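Polyketide synthase PksR (Bacillus subtilis, PDB 4U3V) takes part in synthesis of the polyketide antibiotic bacillaene, and the piece crystallised here is its double-hotdog enoyl-isomerase domain. Local coordinates at residues 213-218 / 261-266. Sequence-based numbering, arbitrary orientation.
Sequences LAILSF and LLFDVD
Ile215 lays its CG2 methyl over one face of the Phe263 ring, a CH-pi contact in which CG2 stands 3.9 Å from the ring centroid and 26° off the ring normal. The methyl sits toward the rim, where Ile215 CG2 is 3.6 Å from Phe263 CE2. The other branch reaches the root of the ring, where it joins CB, with Ile215 CD1 3.9 Å from Phe263 CG. A beta-branched residue suits this place because both arms lie on the same side of the ring: CG1 is anti to the carbonyl carbon (chi1 -71°), CG2 to the backbone N. Phe218, one turn further along, brings CD2 to 3.7 Å from Phe263 CE1 at that ring's edge; the two rings are obliquely placed, centroids 5.8 Å apart. A flat apolar ring suits Phe263's buried position, offering Ile215 a face and Phe218 an edge, which the second ring covers with apolar surface. This is the hotdog arrangement: helix 205-219 is the sausage and the curved antiparallel sheet carrying strand 260-268 the bun, in the C-terminal half of the double hotdog. Strand alternation turns Phe263 toward the helix, Leu262 and Asp264 away. Ile251 and Leu283, on the strands either side, also pack against Ile215, Leu253 against Phe263, and Phe222 meets Phe218 edge-to-face.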
loop_
_atom_site.group_PDB
_atom_site.type_symbol
_atom_site.label_atom_id
_atom_site.label_comp_id
_atom_site.label_asym_id
_atom_site.label_seq_id
_atom_site.Cartn_x
_atom_site.Cartn_y
_atom_site.Cartn_z
ATOM N N LEU A 213 0.200 8.240 1.758
ATOM C CA LEU A 213 0.637 9.646 1.758
ATOM C C LEU A 213 -0.587 10.592 1.597
ATOM O O LEU A 213 -0.652 11.642 2.268
ATOM C CB LEU A 213 1.630 9.862 0.604
ATOM C CG LEU A 213 3.007 9.219 0.801
ATOM C CD1 LEU A 213 3.817 9.307 -0.487
ATOM C CD2 LEU A 213 3.737 9.908 1.933
ATOM N N ALA A 214 -1.540 10.170 0.764
ATOM C CA ALA A 214 -2.792 10.950 0.569
ATOM C C ALA A 214 -3.574 10.975 1.870
ATOM O O ALA A 214 -4.158 11.997 2.234
ATOM C CB ALA A 214 -3.644 10.360 -0.554
ATOM N N ILE A 215 -3.618 9.851 2.567
ATOM C CA ILE A 215 -4.268 9.815 3.882
ATOM C C ILE A 215 -3.624 10.795 4.883
ATOM O O ILE A 215 -4.301 11.514 5.595
ATOM C CB ILE A 215 -4.335 8.368 4.423
ATOM C CG1 ILE A 215 -5.361 7.559 3.616
ATOM C CG2 ILE A 215 -4.703 8.384 5.913
ATOM C CD1 ILE A 215 -5.236 6.070 3.708
ATOM N N LEU A 216 -2.301 10.836 4.944
ATOM C CA LEU A 216 -1.649 11.806 5.807
ATOM C C LEU A 216 -2.013 13.237 5.455
ATOM O O LEU A 216 -2.198 14.067 6.356
ATOM C CB LEU A 216 -0.122 11.650 5.795
ATOM C CG LEU A 216 0.394 10.304 6.301
ATOM C CD1 LEU A 216 1.898 10.201 6.091
ATOM C CD2 LEU A 216 0.038 10.138 7.766
ATOM N N SER A 217 -2.124 13.523 4.154
ATOM C CA SER A 217 -2.560 14.837 3.689
ATOM C C SER A 217 -4.001 15.166 4.105
ATOM O O SER A 217 -4.302 16.276 4.540
ATOM C CB SER A 217 -2.455 14.909 2.143
ATOM O OG SER A 217 -1.107 14.714 1.712
ATOM N N PHE A 218 -4.853 14.154 4.071
ATOM C CA PHE A 218 -6.224 14.288 4.597
ATOM C C PHE A 218 -6.186 14.661 6.080
ATOM O O PHE A 218 -6.887 15.576 6.517
ATOM C CB PHE A 218 -7.003 12.979 4.387
ATOM C CG PHE A 218 -8.320 12.918 5.139
ATOM C CD1 PHE A 218 -9.416 13.659 4.705
ATOM C CD2 PHE A 218 -8.464 12.153 6.284
ATOM C CE1 PHE A 218 -10.604 13.679 5.426
ATOM C CE2 PHE A 218 -9.650 12.162 7.017
ATOM C CZ PHE A 218 -10.725 12.933 6.602
ATOM N N LEU A 261 -8.026 4.522 12.566
ATOM C CA LEU A 261 -8.742 5.260 11.529
ATOM C C LEU A 261 -8.695 4.370 10.293
ATOM O O LEU A 261 -7.612 4.018 9.834
ATOM C CB LEU A 261 -7.994 6.568 11.200
ATOM C CG LEU A 261 -8.021 7.568 12.359
ATOM C CD1 LEU A 261 -6.870 8.568 12.214
ATOM C CD2 LEU A 261 -9.336 8.297 12.286
ATOM N N LEU A 262 -9.857 4.023 9.752
ATOM C CA LEU A 262 -9.916 3.120 8.585
ATOM C C LEU A 262 -10.546 3.872 7.412
ATOM O O LEU A 262 -11.505 4.659 7.574
ATOM C CB LEU A 262 -10.769 1.878 8.866
ATOM C CG LEU A 262 -10.004 0.747 9.574
ATOM C CD1 LEU A 262 -9.634 1.109 11.004
ATOM C CD2 LEU A 262 -10.772 -0.572 9.524
ATOM N N PHE A 263 -10.004 3.611 6.229
ATOM C CA PHE A 263 -10.354 4.337 5.010
ATOM C C PHE A 263 -10.706 3.337 3.932
ATOM O O PHE A 263 -10.133 2.253 3.862
ATOM C CB PHE A 263 -9.125 5.178 4.522
ATOM C CG PHE A 263 -8.733 6.249 5.463
ATOM C CD1 PHE A 263 -9.275 7.519 5.328
ATOM C CD2 PHE A 263 -7.907 5.962 6.550
ATOM C CE1 PHE A 263 -8.944 8.520 6.237
ATOM C CE2 PHE A 263 -7.624 6.954 7.502
ATOM C CZ PHE A 263 -8.121 8.231 7.325
ATOM N N ASP A 264 -11.625 3.713 3.056
ATOM C CA ASP A 264 -11.756 3.035 1.766
ATOM C C ASP A 264 -11.009 3.787 0.673
ATOM O O ASP A 264 -10.945 5.019 0.669
ATOM C CB ASP A 264 -13.246 2.827 1.389
ATOM C CG ASP A 264 -13.915 1.734 2.214
ATOM O OD1 ASP A 264 -13.247 1.076 3.060
ATOM O OD2 ASP A 264 -15.154 1.545 2.048
ATOM N N VAL A 265 -10.428 3.043 -0.273
ATOM C CA VAL A 265 -9.614 3.677 -1.297
ATOM C C VAL A 265 -9.991 3.084 -2.641
ATOM O O VAL A 265 -9.862 1.869 -2.832
ATOM C CB VAL A 265 -8.106 3.391 -1.099
ATOM C CG1 VAL A 265 -7.314 4.100 -2.192
ATOM C CG2 VAL A 265 -7.642 3.850 0.276
ATOM N N ASP A 266 -10.466 3.933 -3.551
ATOM C CA ASP A 266 -10.676 3.501 -4.963
ATOM C C ASP A 266 -9.626 4.110 -5.876
ATOM O O ASP A 266 -9.385 5.316 -5.910
ATOM C CB ASP A 266 -12.074 3.905 -5.464
ATOM C CG ASP A 266 -13.204 3.078 -4.854
ATOM O OD1 ASP A 266 -13.029 1.872 -4.592
ATOM O OD2 ASP A 266 -14.320 3.625 -4.712
#